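Local atomic coordinates of thin, isoform D (Drosophila melanogaster, PDB entry 6XG7), a protein that probably acts in ubiquitin transfer as a zinc-binding RING-type protein, the part described here being its NHL-repeat beta-propeller, a likely protein-binding platform. Residues Phe45-Ile59 with Met289-Arg303. Residues are numbered along the deposited sequence; the frame is centred on the assembly and turned at random.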
ATOM      1  N   PHE A  45      11.282  -1.304 -13.617  1.00 11.91           N
ATOM      2  CA  PHE A  45       9.851  -1.254 -13.352  1.00 13.15           C
ATOM      3  C   PHE A  45       9.158  -0.522 -14.487  1.00 13.82           C
ATOM      4  O   PHE A  45       9.756   0.307 -15.176  1.00 15.39           O
ATOM      5  CB  PHE A  45       9.506  -0.475 -12.070  1.00 12.16           C
ATOM      6  CG  PHE A  45      10.206  -0.968 -10.833  1.00 11.73           C
ATOM      7  CD1 PHE A  45      10.207  -2.297 -10.486  1.00 13.59           C
ATOM      8  CD2 PHE A  45      10.862  -0.067 -10.010  1.00 13.85           C
ATOM      9  CE1 PHE A  45      10.857  -2.718  -9.345  1.00 14.38           C
ATOM     10  CE2 PHE A  45      11.507  -0.487  -8.873  1.00 13.91           C
ATOM     11  CZ  PHE A  45      11.505  -1.811  -8.543  1.00 12.72           C
ATOM     12  N   THR A  46       7.876  -0.806 -14.659  1.00 12.19           N
ATOM     13  CA  THR A  46       7.033   0.000 -15.535  1.00 13.24           C
ATOM     14  C   THR A  46       5.768   0.298 -14.747  1.00 12.90           C
ATOM     15  O   THR A  46       4.940  -0.595 -14.530  1.00 12.45           O
ATOM     16  CB  THR A  46       6.758  -0.664 -16.882  1.00 16.54           C
ATOM     17  OG1 THR A  46       8.002  -1.026 -17.511  1.00 20.10           O
ATOM     18  CG2 THR A  46       6.032   0.321 -17.779  1.00 18.12           C
ATOM     19  N   TRP A  47       5.661   1.534 -14.271  1.00 12.75           N
ATOM     20  CA  TRP A  47       4.532   2.014 -13.484  1.00 13.82           C
ATOM     21  C   TRP A  47       4.283   1.156 -12.252  1.00 13.56           C
ATOM     22  O   TRP A  47       3.194   0.600 -12.072  1.00 17.52           O
ATOM     23  CB  TRP A  47       3.279   2.207 -14.347  1.00 20.08           C
ATOM     24  CG  TRP A  47       3.552   3.297 -15.396  1.00 27.01           C
ATOM     25  CD1 TRP A  47       3.786   4.632 -15.155  1.00 30.51           C
ATOM     26  CD2 TRP A  47       3.674   3.131 -16.820  1.00 31.51           C
ATOM     27  NE1 TRP A  47       4.019   5.299 -16.344  1.00 32.58           N
ATOM     28  CE2 TRP A  47       3.958   4.402 -17.374  1.00 32.67           C
ATOM     29  CE3 TRP A  47       3.550   2.036 -17.683  1.00 33.18           C
ATOM     30  CZ2 TRP A  47       4.141   4.593 -18.738  1.00 34.43           C
ATOM     31  CZ3 TRP A  47       3.727   2.232 -19.036  1.00 34.53           C
ATOM     32  CH2 TRP A  47       4.033   3.493 -19.547  1.00 34.94           C
ATOM     33  N   PRO A  48       5.263   1.053 -11.369  1.00 12.30           N
ATOM     34  CA  PRO A  48       5.063   0.312 -10.118  1.00 12.89           C
ATOM     35  C   PRO A  48       4.034   0.989  -9.225  1.00 12.50           C
ATOM     36  O   PRO A  48       3.860   2.210  -9.251  1.00 13.11           O
ATOM     37  CB  PRO A  48       6.453   0.354  -9.474  1.00 13.95           C
ATOM     38  CG  PRO A  48       7.052   1.632  -9.971  1.00 15.15           C
ATOM     39  CD  PRO A  48       6.519   1.827 -11.366  1.00 13.63           C
ATOM     40  N   ARG A  49       3.360   0.174  -8.415  1.00 10.54           N
ATOM     41  CA  ARG A  49       2.269   0.669  -7.582  1.00 10.68           C
ATOM     42  C   ARG A  49       2.478   0.289  -6.126  1.00 10.29           C
ATOM     43  O   ARG A  49       3.110   1.044  -5.376  1.00 11.56           O
ATOM     44  CB  ARG A  49       0.919   0.234  -8.160  1.00 13.55           C
ATOM     45  CG  ARG A  49       0.671   0.871  -9.527  1.00 16.98           C
ATOM     46  CD  ARG A  49      -0.775   0.813  -9.929  1.00 21.91           C
ATOM     47  NE  ARG A  49      -0.988   1.170 -11.333  1.00 26.01           N
ATOM     48  CZ  ARG A  49      -1.433   2.348 -11.776  1.00 27.53           C
ATOM     49  NH1 ARG A  49      -1.717   3.345 -10.935  1.00 27.95           N
ATOM     50  NH2 ARG A  49      -1.587   2.529 -13.085  1.00 28.19           N
ATOM     51  N   GLY A  50       1.959  -0.864  -5.711  1.00 11.00           N
ATOM     52  CA  GLY A  50       2.091  -1.272  -4.333  1.00 11.81           C
ATOM     53  C   GLY A  50       3.517  -1.624  -3.955  1.00 10.67           C
ATOM     54  O   GLY A  50       4.340  -2.023  -4.775  1.00 10.45           O
ATOM     55  N   LEU A  51       3.793  -1.473  -2.669  1.00 10.76           N
ATOM     56  CA  LEU A  51       5.079  -1.777  -2.077  1.00 10.97           C
ATOM     57  C   LEU A  51       4.850  -2.443  -0.729  1.00  9.86           C
ATOM     58  O   LEU A  51       3.918  -2.099  -0.008  1.00 11.85           O
ATOM     59  CB  LEU A  51       5.782  -0.431  -1.848  1.00 15.29           C
ATOM     60  CG  LEU A  51       7.245  -0.293  -1.541  1.00 17.10           C
ATOM     61  CD1 LEU A  51       8.067  -1.051  -2.559  1.00 17.82           C
ATOM     62  CD2 LEU A  51       7.566   1.199  -1.553  1.00 16.95           C
ATOM     63  N   ALA A  52       5.732  -3.364  -0.368  1.00  9.80           N
ATOM     64  CA  ALA A  52       5.641  -3.991   0.934  1.00 10.58           C
ATOM     65  C   ALA A  52       7.038  -4.319   1.417  1.00 11.26           C
ATOM     66  O   ALA A  52       7.965  -4.426   0.620  1.00 11.19           O
ATOM     67  CB  ALA A  52       4.812  -5.275   0.877  1.00 10.92           C
ATOM     68  N   VAL A  53       7.172  -4.522   2.727  1.00 11.91           N
ATOM     69  CA  VAL A  53       8.396  -5.057   3.312  1.00 12.89           C
ATOM     70  C   VAL A  53       8.142  -6.503   3.719  1.00 13.87           C
ATOM     71  O   VAL A  53       7.127  -6.812   4.357  1.00 15.52           O
ATOM     72  CB  VAL A  53       8.903  -4.199   4.485  1.00 16.13           C
ATOM     73  CG1 VAL A  53      10.091  -4.858   5.176  1.00 16.58           C
ATOM     74  CG2 VAL A  53       9.333  -2.855   3.958  1.00 16.68           C
ATOM     75  N   GLY A  54       9.044  -7.384   3.320  1.00 13.98           N
ATOM     76  CA  GLY A  54       8.952  -8.784   3.651  1.00 15.37           C
ATOM     77  C   GLY A  54      10.000  -9.171   4.670  1.00 17.07           C
ATOM     78  O   GLY A  54      10.678  -8.315   5.244  1.00 16.19           O
ATOM     79  N   PRO A  55      10.149 -10.475   4.918  1.00 19.56           N
ATOM     80  CA  PRO A  55      11.146 -10.942   5.888  1.00 20.13           C
ATOM     81  C   PRO A  55      12.520 -10.365   5.593  1.00 17.80           C
ATOM     82  O   PRO A  55      12.904 -10.174   4.436  1.00 18.27           O
ATOM     83  CB  PRO A  55      11.156 -12.465   5.687  1.00 21.86           C
ATOM     84  CG  PRO A  55       9.881 -12.792   5.053  1.00 21.93           C
ATOM     85  CD  PRO A  55       9.429 -11.588   4.281  1.00 20.58           C
ATOM     86  N   ASP A  56      13.278 -10.108   6.653  1.00 17.94           N
ATOM     87  CA  ASP A  56      14.656  -9.660   6.499  1.00 17.24           C
ATOM     88  C   ASP A  56      14.737  -8.301   5.795  1.00 15.38           C
ATOM     89  O   ASP A  56      15.713  -7.994   5.111  1.00 16.60           O
ATOM     90  CB  ASP A  56      15.464 -10.734   5.770  1.00 19.55           C
ATOM     91  CG  ASP A  56      16.928 -10.643   6.044  1.00 20.69           C
ATOM     92  OD1 ASP A  56      17.323  -9.979   7.028  1.00 21.98           O
ATOM     93  OD2 ASP A  56      17.679 -11.251   5.258  1.00 22.38           O
ATOM     94  N   ASN A  57      13.703  -7.470   5.966  1.00 12.84           N
ATOM     95  CA  ASN A  57      13.619  -6.139   5.353  1.00 13.86           C
ATOM     96  C   ASN A  57      13.739  -6.203   3.837  1.00 12.85           C
ATOM     97  O   ASN A  57      14.313  -5.317   3.199  1.00 14.37           O
ATOM     98  CB  ASN A  57      14.611  -5.151   5.970  1.00 15.01           C
ATOM     99  CG  ASN A  57      14.147  -4.637   7.319  1.00 17.39           C
ATOM    100  OD1 ASN A  57      12.952  -4.482   7.559  1.00 16.64           O
ATOM    101  ND2 ASN A  57      15.084  -4.372   8.200  1.00 20.44           N
ATOM    102  N   SER A  58      13.148  -7.235   3.252  1.00 12.47           N
ATOM    103  CA  SER A  58      13.096  -7.299   1.805  1.00 11.92           C
ATOM    104  C   SER A  58      12.121  -6.256   1.279  1.00 11.48           C
ATOM    105  O   SER A  58      11.176  -5.854   1.965  1.00 12.45           O
ATOM    106  CB  SER A  58      12.662  -8.688   1.366  1.00 14.19           C
ATOM    107  OG  SER A  58      11.380  -8.956   1.884  1.00 18.46           O
ATOM    108  N   ILE A  59      12.378  -5.810   0.055  1.00 10.74           N
ATOM    109  CA  ILE A  59      11.598  -4.781  -0.620  1.00 10.15           C
ATOM    110  C   ILE A  59      10.798  -5.474  -1.710  1.00  9.79           C
ATOM    111  O   ILE A  59      11.371  -6.062  -2.637  1.00 10.36           O
ATOM    112  CB  ILE A  59      12.512  -3.707  -1.234  1.00 11.57           C
ATOM    113  CG1 ILE A  59      13.331  -3.030  -0.141  1.00 12.70           C
ATOM    114  CG2 ILE A  59      11.693  -2.703  -2.046  1.00 12.64           C
ATOM    115  CD1 ILE A  59      14.435  -2.106  -0.666  1.00 14.05           C
ATOM    116  N   MET A 289      10.505  -0.182   6.818  1.00 14.87           N
ATOM    117  CA  MET A 289      11.354  -1.273   7.284  1.00 15.24           C
ATOM    118  C   MET A 289      11.457  -1.242   8.804  1.00 16.27           C
ATOM    119  O   MET A 289      11.149  -0.245   9.456  1.00 15.66           O
ATOM    120  CB  MET A 289      12.778  -1.145   6.738  1.00 14.29           C
ATOM    121  CG  MET A 289      12.970  -1.450   5.254  1.00 16.91           C
ATOM    122  SD  MET A 289      14.700  -1.302   4.748  1.00 16.13           S
ATOM    123  CE  MET A 289      14.608  -1.653   3.009  1.00 16.37           C
ATOM    124  N   SER A 290      11.964  -2.340   9.364  1.00 17.48           N
ATOM    125  CA  SER A 290      12.066  -2.462  10.814  1.00 18.53           C
ATOM    126  C   SER A 290      13.023  -1.449  11.418  1.00 18.46           C
ATOM    127  O   SER A 290      12.939  -1.181  12.619  1.00 21.49           O
ATOM    128  CB  SER A 290      12.515  -3.877  11.192  1.00 20.55           C
ATOM    129  OG  SER A 290      13.852  -4.113  10.786  1.00 22.05           O
ATOM    130  N   ASN A 291      13.940  -0.895  10.635  1.00 18.75           N
ATOM    131  CA  ASN A 291      14.900   0.088  11.126  1.00 19.48           C
ATOM    132  C   ASN A 291      14.447   1.521  10.875  1.00 20.16           C
ATOM    133  O   ASN A 291      15.221   2.462  11.101  1.00 21.29           O
ATOM    134  CB  ASN A 291      16.259  -0.143  10.467  1.00 20.78           C
ATOM    135  CG  ASN A 291      16.183  -0.084   8.953  1.00 21.27           C
ATOM    136  OD1 ASN A 291      15.223   0.433   8.381  1.00 19.18           O
ATOM    137  ND2 ASN A 291      17.201  -0.609   8.297  1.00 23.40           N
ATOM    138  N   GLY A 292      13.222   1.711  10.402  1.00 18.05           N
ATOM    139  CA  GLY A 292      12.713   3.037  10.156  1.00 17.18           C
ATOM    140  C   GLY A 292      12.970   3.584   8.767  1.00 15.30           C
ATOM    141  O   GLY A 292      12.583   4.718   8.493  1.00 16.18           O
ATOM    142  N   ASN A 293      13.583   2.811   7.871  1.00 13.10           N
ATOM    143  CA  ASN A 293      13.729   3.264   6.493  1.00 12.62           C
ATOM    144  C   ASN A 293      12.353   3.269   5.835  1.00 11.73           C
ATOM    145  O   ASN A 293      11.627   2.269   5.895  1.00 13.39           O
ATOM    146  CB  ASN A 293      14.679   2.345   5.728  1.00 13.13           C
ATOM    147  CG  ASN A 293      16.135   2.535   6.119  1.00 15.12           C
ATOM    148  OD1 ASN A 293      16.484   3.393   6.929  1.00 16.38           O
ATOM    149  ND2 ASN A 293      16.988   1.711   5.552  1.00 15.97           N
ATOM    150  N   ILE A 294      12.007   4.389   5.197  1.00 11.30           N
ATOM    151  CA  ILE A 294      10.730   4.573   4.522  1.00 11.17           C
ATOM    152  C   ILE A 294      10.951   4.297   3.041  1.00 11.95           C
ATOM    153  O   ILE A 294      11.861   4.869   2.426  1.00 13.86           O
ATOM    154  CB  ILE A 294      10.212   6.006   4.723  1.00 11.76           C
ATOM    155  CG1 ILE A 294      10.026   6.319   6.201  1.00 12.66           C
ATOM    156  CG2 ILE A 294       8.898   6.212   3.967  1.00 12.45           C
ATOM    157  CD1 ILE A 294       9.822   7.804   6.457  1.00 14.06           C
ATOM    158  N   LEU A 295      10.122   3.429   2.468  1.00 11.97           N
ATOM    159  CA  LEU A 295      10.181   3.054   1.063  1.00 12.34           C
ATOM    160  C   LEU A 295       8.988   3.685   0.362  1.00  9.73           C
ATOM    161  O   LEU A 295       7.866   3.594   0.859  1.00 10.16           O
ATOM    162  CB  LEU A 295      10.059   1.534   0.879  1.00 18.17           C
ATOM    163  CG  LEU A 295      10.895   0.507   1.601  1.00 23.28           C
ATOM    164  CD1 LEU A 295      10.791   0.651   3.059  1.00 23.06           C
ATOM    165  CD2 LEU A 295      10.402  -0.860   1.162  1.00 25.13           C
ATOM    166  N   VAL A 296       9.222   4.239  -0.820  1.00 10.34           N
ATOM    167  CA  VAL A 296       8.225   5.020  -1.550  1.00 12.87           C
ATOM    168  C   VAL A 296       8.244   4.598  -3.020  1.00 11.71           C
ATOM    169  O   VAL A 296       9.307   4.580  -3.645  1.00 12.67           O
ATOM    170  CB  VAL A 296       8.578   6.523  -1.395  1.00 18.36           C
ATOM    171  CG1 VAL A 296       7.607   7.412  -2.100  1.00 21.44           C
ATOM    172  CG2 VAL A 296       8.687   6.924   0.103  1.00 20.02           C
ATOM    173  N   CYS A 297       7.108   4.246  -3.538  1.00 13.39           N
ATOM    174  CA  CYS A 297       7.000   3.992  -4.992  0.51 13.11           C
ATOM    175  C   CYS A 297       6.555   5.274  -5.790  1.00 12.01           C
ATOM    176  O   CYS A 297       5.549   6.054  -5.515  1.00 13.18           O
ATOM    177  CB  CYS A 297       5.894   2.990  -5.167  0.51 14.91           C
ATOM    178  SG  CYS A 297       5.748   2.712  -6.921  0.51 15.81           S
ATOM    179  N   ASP A 298       7.463   5.724  -6.666  1.00 13.05           N
ATOM    180  CA  ASP A 298       7.308   6.940  -7.473  1.00 15.24           C
ATOM    181  C   ASP A 298       6.951   6.451  -8.877  1.00 17.10           C
ATOM    182  O   ASP A 298       7.818   6.243  -9.717  1.00 16.90           O
ATOM    183  CB  ASP A 298       8.672   7.723  -7.401  1.00 16.80           C
ATOM    184  CG  ASP A 298       8.631   9.093  -8.057  1.00 21.24           C
ATOM    185  OD1 ASP A 298       7.545   9.598  -8.370  1.00 21.35           O
ATOM    186  OD2 ASP A 298       9.733   9.654  -8.243  1.00 23.46           O
ATOM    187  N   ARG A 299       5.652   6.193  -9.094  1.00 18.32           N
ATOM    188  CA  ARG A 299       5.200   5.475 -10.286  1.00 18.87           C
ATOM    189  C   ARG A 299       5.632   6.173 -11.573  1.00 17.54           C
ATOM    190  O   ARG A 299       6.050   5.525 -12.526  1.00 17.70           O
ATOM    191  CB  ARG A 299       3.674   5.346 -10.264  1.00 19.50           C
ATOM    192  CG  ARG A 299       3.061   4.542 -11.422  1.00 20.73           C
ATOM    193  CD  ARG A 299       1.591   4.939 -11.696  1.00 25.00           C
ATOM    194  NE  ARG A 299       1.520   6.340 -12.125  1.00 27.52           N
ATOM    195  CZ  ARG A 299       1.075   7.359 -11.384  1.00 29.39           C
ATOM    196  NH1 ARG A 299       0.582   7.167 -10.170  1.00 29.24           N
ATOM    197  NH2 ARG A 299       1.115   8.592 -11.872  1.00 30.83           N
ATOM    198  N   GLU A 300       5.488   7.492 -11.628  1.00 16.61           N
ATOM    199  CA  GLU A 300       5.757   8.249 -12.847  1.00 16.91           C
ATOM    200  C   GLU A 300       7.245   8.258 -13.209  1.00 17.07           C
ATOM    201  O   GLU A 300       7.598   8.393 -14.389  1.00 19.25           O
ATOM    202  CB  GLU A 300       5.201   9.654 -12.627  1.00 20.73           C
ATOM    203  CG  GLU A 300       4.746  10.408 -13.831  1.00 23.73           C
ATOM    204  CD  GLU A 300       3.651   9.717 -14.638  1.00 25.70           C
ATOM    205  OE1 GLU A 300       3.801   9.707 -15.863  1.00 26.08           O
ATOM    206  OE2 GLU A 300       2.647   9.212 -14.074  1.00 28.05           O
ATOM    207  N   ASN A 301       8.130   8.107 -12.227  1.00 14.63           N
ATOM    208  CA  ASN A 301       9.560   7.968 -12.463  1.00 14.70           C
ATOM    209  C   ASN A 301      10.021   6.514 -12.440  1.00 13.16           C
ATOM    210  O   ASN A 301      11.227   6.248 -12.500  1.00 14.42           O
ATOM    211  CB  ASN A 301      10.336   8.780 -11.429  1.00 17.14           C
ATOM    212  CG  ASN A 301      10.184  10.264 -11.631  1.00 19.47           C
ATOM    213  OD1 ASN A 301      10.324  10.760 -12.753  1.00 22.07           O
ATOM    214  ND2 ASN A 301       9.875  10.988 -10.555  1.00 19.12           N
ATOM    215  N   HIS A 302       9.086   5.570 -12.357  1.00 13.46           N
ATOM    216  CA  HIS A 302       9.376   4.142 -12.476  1.00 12.74           C
ATOM    217  C   HIS A 302      10.422   3.696 -11.469  1.00 12.13           C
ATOM    218  O   HIS A 302      11.318   2.912 -11.790  1.00 13.30           O
ATOM    219  CB  HIS A 302       9.822   3.789 -13.892  1.00 14.75           C
ATOM    220  CG  HIS A 302       8.855   4.208 -14.940  1.00 17.90           C
ATOM    221  ND1 HIS A 302       7.714   3.496 -15.226  1.00 19.39           N
ATOM    222  CD2 HIS A 302       8.861   5.272 -15.774  1.00 19.27           C
ATOM    223  CE1 HIS A 302       7.060   4.103 -16.202  1.00 21.49           C
ATOM    224  NE2 HIS A 302       7.737   5.183 -16.551  1.00 22.20           N
ATOM    225  N   ARG A 303      10.318   4.190 -10.236  1.00 12.08           N
ATOM    226  CA  ARG A 303      11.371   3.909  -9.272  1.00 11.29           C
ATOM    227  C   ARG A 303      10.793   3.780  -7.871  1.00 11.10           C
ATOM    228  O   ARG A 303       9.676   4.213  -7.585  1.00 10.80           O
ATOM    229  CB  ARG A 303      12.469   4.980  -9.277  1.00 12.98           C
ATOM    230  CG  ARG A 303      11.985   6.350  -8.802  1.00 13.00           C
ATOM    231  CD  ARG A 303      13.114   7.390  -8.827  1.00 14.64           C
ATOM    232  NE  ARG A 303      12.582   8.721  -8.561  1.00 15.56           N
ATOM    233  CZ  ARG A 303      13.324   9.829  -8.540  1.00 15.42           C
ATOM    234  NH1 ARG A 303      14.635   9.757  -8.715  1.00 17.47           N
ATOM    235  NH2 ARG A 303      12.772  11.007  -8.340  1.00 16.28           N
TER
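His302 and Trp47 meet where the blade holding strand 294-298 packs against the blade that begins with strand 51-54, neighbours in the NHL-repeat beta-propeller; strand 33-36, from the start of the chain, pairs with 303-306 and so closes the ring. Histidine suits the G1 bulge in the hairpin after strand 294-298 because its flat ring offers two kinds of contact. ND1 accepts the backbone N-H of Trp47 at 3.0 Å, nearly straight and close to the ring plane, while CE1 lies over one face of the indole, 3.3 Å from NE1 of Trp47. The result is an edge-to-face pair, the planes inclined at 58°. The aliphatic part of Arg299 lies against Trp47 CB. With CG anti to the backbone N (chi1 -177°) and a bend further out, its chain runs beside that of Arg49, and CD covers one face of the Arg49 guanidinium. Glu284 forms salt bridges with both arginines, which should offset their like charges; Glu300 also pairs with Arg299.

Between the blades the filling is apolar. Leu51 CD2 presses on Leu295 CB at 3.5 Å, closer than usual carbon contact, and the branched Val53 lays CG2 on Leu295 CD2. Met289, unbranched and extended beyond CG, slides its CE to 3.7 Å from Ile59 CG1.

At the other end, the amide of Asn57 bonds to both the backbone and the side chain of Ser290 in the 289-292 turn: OD1 accepts from Ser290 N at 3.0 Å, and ND2 donates to Ser290 OG at 2.9 Å, with that oxygen close to the amide plane.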